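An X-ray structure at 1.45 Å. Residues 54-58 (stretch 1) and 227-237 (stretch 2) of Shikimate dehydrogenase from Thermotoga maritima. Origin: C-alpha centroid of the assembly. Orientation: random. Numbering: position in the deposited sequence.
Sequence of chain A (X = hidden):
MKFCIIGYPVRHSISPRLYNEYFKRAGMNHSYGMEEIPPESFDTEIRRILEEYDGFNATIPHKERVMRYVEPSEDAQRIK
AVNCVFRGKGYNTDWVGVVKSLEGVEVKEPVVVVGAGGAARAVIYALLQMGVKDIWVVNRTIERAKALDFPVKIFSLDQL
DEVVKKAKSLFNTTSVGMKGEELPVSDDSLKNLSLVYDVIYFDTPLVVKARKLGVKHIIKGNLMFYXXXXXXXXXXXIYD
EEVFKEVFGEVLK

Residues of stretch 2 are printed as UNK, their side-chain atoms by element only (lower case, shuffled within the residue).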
# COMPACT_ATOMS: atom_id res chain seq x y z
N ASP A 54 11.81 10.19 -15.54
CA ASP A 54 10.53 10.51 -16.18
C ASP A 54 9.38 10.30 -15.21
O ASP A 54 8.42 11.08 -15.18
CB ASP A 54 10.33 9.64 -17.43
CG ASP A 54 11.35 9.92 -18.50
OD1 ASP A 54 12.39 9.23 -18.54
OD2 ASP A 54 11.12 10.85 -19.31
N GLY A 55 9.48 9.24 -14.41
CA GLY A 55 8.49 8.92 -13.40
C GLY A 55 9.12 8.11 -12.30
O GLY A 55 10.27 7.69 -12.41
N PHE A 56 8.37 7.90 -11.22
CA PHE A 56 8.85 7.10 -10.10
C PHE A 56 7.74 6.70 -9.16
O PHE A 56 6.66 7.29 -9.16
CB PHE A 56 9.98 7.82 -9.33
CG PHE A 56 9.60 9.19 -8.82
CD1 PHE A 56 9.08 9.35 -7.53
CD2 PHE A 56 9.80 10.32 -9.60
CE1 PHE A 56 8.75 10.61 -7.05
CE2 PHE A 56 9.47 11.58 -9.13
CZ PHE A 56 8.95 11.73 -7.85
N ASN A 57 8.01 5.67 -8.36
CA ASN A 57 7.15 5.32 -7.25
C ASN A 57 7.70 5.89 -5.96
O ASN A 57 8.91 6.07 -5.81
CB ASN A 57 7.01 3.80 -7.14
CG ASN A 57 6.15 3.21 -8.24
OD1 ASN A 57 5.01 3.61 -8.44
ND2 ASN A 57 6.70 2.24 -8.96
N ALA A 58 6.80 6.20 -5.03
CA ALA A 58 7.18 6.64 -3.70
C ALA A 58 6.58 5.69 -2.68
O ALA A 58 5.41 5.31 -2.78
CB ALA A 58 6.68 8.06 -3.46
N UNK A 227 -1.45 -5.30 -8.58
CA UNK A 227 -2.41 -4.41 -9.23
C UNK A 227 -2.01 -2.93 -9.23
O UNK A 227 -2.37 -2.20 -10.15
c UNK A 227 -5.67 -8.30 -9.90
c UNK A 227 -5.35 -7.34 -10.85
c UNK A 227 -4.46 -5.90 -9.10
c UNK A 227 -5.39 -8.08 -8.56
c UNK A 227 -4.79 -6.89 -8.17
c UNK A 227 -4.75 -6.15 -10.45
o UNK A 227 -6.25 -9.48 -10.30
c UNK A 227 -3.81 -4.61 -8.67
N UNK A 228 -1.27 -2.49 -8.21
CA UNK A 228 -0.73 -1.12 -8.23
C UNK A 228 0.33 -0.98 -9.31
O UNK A 228 0.41 0.06 -9.97
o UNK A 228 2.46 0.44 -6.83
c UNK A 228 -0.25 -0.64 -6.85
n UNK A 228 3.27 -1.65 -6.95
c UNK A 228 2.30 -0.77 -6.71
c UNK A 228 0.97 -1.35 -6.25
N UNK A 229 1.14 -2.02 -9.49
CA UNK A 229 2.16 -2.06 -10.54
C UNK A 229 1.52 -1.98 -11.93
O UNK A 229 2.02 -1.28 -12.81
c UNK A 229 3.01 -3.31 -10.42
N UNK A 230 0.42 -2.71 -12.11
CA UNK A 230 -0.36 -2.67 -13.34
C UNK A 230 -0.83 -1.25 -13.64
O UNK A 230 -0.69 -0.76 -14.76
c UNK A 230 -3.29 -6.26 -14.23
c UNK A 230 -1.56 -3.61 -13.23
c UNK A 230 -2.50 -3.60 -14.44
s UNK A 230 -3.98 -4.60 -14.20
N UNK A 231 -1.39 -0.59 -12.63
CA UNK A 231 -1.89 0.78 -12.76
C UNK A 231 -0.76 1.77 -13.05
O UNK A 231 -0.93 2.68 -13.86
c UNK A 231 -4.81 2.20 -12.53
o UNK A 231 -5.22 1.02 -12.68
o UNK A 231 -5.38 3.21 -13.03
c UNK A 231 -2.68 1.19 -11.52
c UNK A 231 -3.55 2.44 -11.70
N UNK A 232 0.38 1.59 -12.38
CA UNK A 232 1.58 2.40 -12.63
C UNK A 232 1.98 2.38 -14.09
O UNK A 232 2.23 3.42 -14.70
o UNK A 232 1.73 2.87 -9.85
c UNK A 232 2.57 2.08 -10.30
c UNK A 232 2.77 1.91 -11.79
n UNK A 232 3.34 1.34 -9.52
N UNK A 233 2.05 1.17 -14.65
CA UNK A 233 2.46 0.97 -16.04
C UNK A 233 1.46 1.56 -17.03
O UNK A 233 1.86 2.04 -18.09
c UNK A 233 5.24 -0.65 -16.15
c UNK A 233 3.90 -1.17 -15.62
c UNK A 233 3.83 -2.67 -15.75
c UNK A 233 2.71 -0.51 -16.33
N UNK A 234 0.18 1.52 -16.68
CA UNK A 234 -0.86 2.14 -17.50
C UNK A 234 -0.71 3.67 -17.51
O UNK A 234 -0.82 4.29 -18.57
c UNK A 234 -2.26 1.75 -17.01
n UNK A 234 -5.84 -1.72 -16.68
c UNK A 234 -2.65 0.31 -17.31
c UNK A 234 -4.44 -1.44 -17.07
c UNK A 234 -4.05 0.01 -16.82
N UNK A 235 -0.46 4.24 -16.33
CA UNK A 235 -0.21 5.68 -16.20
C UNK A 235 1.02 6.10 -17.00
O UNK A 235 1.01 7.13 -17.68
c UNK A 235 -1.44 6.14 -12.53
c UNK A 235 -1.47 6.04 -14.04
c UNK A 235 -0.09 6.10 -14.71
c UNK A 235 0.50 7.50 -14.58
N UNK A 236 2.07 5.28 -16.94
CA UNK A 236 3.32 5.56 -17.64
C UNK A 236 3.24 5.27 -19.15
O UNK A 236 4.18 5.57 -19.90
c UNK A 236 5.40 4.44 -14.55
c UNK A 236 6.06 4.82 -12.20
c UNK A 236 4.79 5.22 -15.58
c UNK A 236 5.86 3.11 -14.47
c UNK A 236 6.41 2.66 -13.27
n UNK A 236 5.00 6.49 -13.74
c UNK A 236 6.50 3.52 -12.15
c UNK A 236 4.48 4.78 -17.00
c UNK A 236 5.51 5.27 -13.41
c UNK A 236 4.58 6.46 -15.04
N UNK A 237 2.12 4.71 -19.59
CA UNK A 237 1.86 4.43 -21.01
C UNK A 237 2.69 3.30 -21.58
O UNK A 237 2.98 3.27 -22.78

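Position 227 carries one carbon and then a ring of six carbons bearing one oxygen. A phenol ring of this kind is tyrosine, Tyr227. It lies out of reach of stretch 1.

Position 228 has three side-chain carbons, the third carrying one oxygen and one nitrogen. The planar end and the chain length fit glutamine, Gln228. Its CA-to-CB bond points toward stretch 1, but the approach is loose: OE1 of Gln228 lies 4.4 Å from OD1 of Asn57.

Position 229 has a single side-chain carbon. It is Ala229, and it does not touch the strand.

Position 230 shows two carbons, a sulfur and one more carbon, unbranched. This thioether is methionine, Met230. It is out of reach of the strand.

Position 231 has three carbons, the third carrying two oxygens. The carboxylate at the end of this chain identifies Glu231. It is also out of reach of stretch 1, and touches a crystal neighbour.

Position 232 has two carbons, the second carrying one oxygen and one nitrogen. It is one carbon shorter than Gln228, so it is asparagine, Asn232. Its CB points toward the strand. ND2 of Asn232 donates a hydrogen bond to OE1 of Gln228, one turn earlier, at 3.0 Å. ND2 of Asn232 is also 3.0 Å from OD1 of Asn57. The Asn57 amide is probably turned over in the model, so the nature of this approach is left open.

Position 233 has four carbons, forked at the second. This is leucine, Leu233, and it makes no contact with stretch 1.

Position 234 has four carbons in a row ending in nitrogen. It is Lys234, exposed and nearly fully extended, with chi2 to chi4 all t. It too touches a crystal neighbour.

Position 235 has four carbons, forked at the first, with one arm two carbons long. The fork next to the backbone separates it from Leu233 and makes it isoleucine, Ile235. It stays clear of the strand.

Position 236 has one carbon and then fused five- and six-membered rings holding eight carbons and one nitrogen. The ring lies against residues 55 to 57 of stretch 1. Only an indole fits, so this is Trp236. CZ2 of Trp236 is 3.9 Å from C of Phe56, which sits at the ring edge. NE1 of Trp236 is 4.3 Å from CA of Gly55.

Position 237 has no side-chain atoms. It is Gly237. Its phi is positive, 72°, which favours glycine, and it closes the helix in a Schellman motif.

The contact is small, burying 187 Å² in all. Positions 228, 232 and 236 recur one helical turn apart, so their side chains form a stripe facing the strand. Trp236 provides the largest share from the helix. Gly55 leaves room for the indole: an ideal CB there would lie 2.9 Å from NE1 of Trp236, a clash. Phe56 points its side chain away and meets the ring through its backbone. Asn57 completes the contact, its side-chain end lying near both Asn232 and Trp236.

Stretch 2 (227-237) YQAMENLKIWG
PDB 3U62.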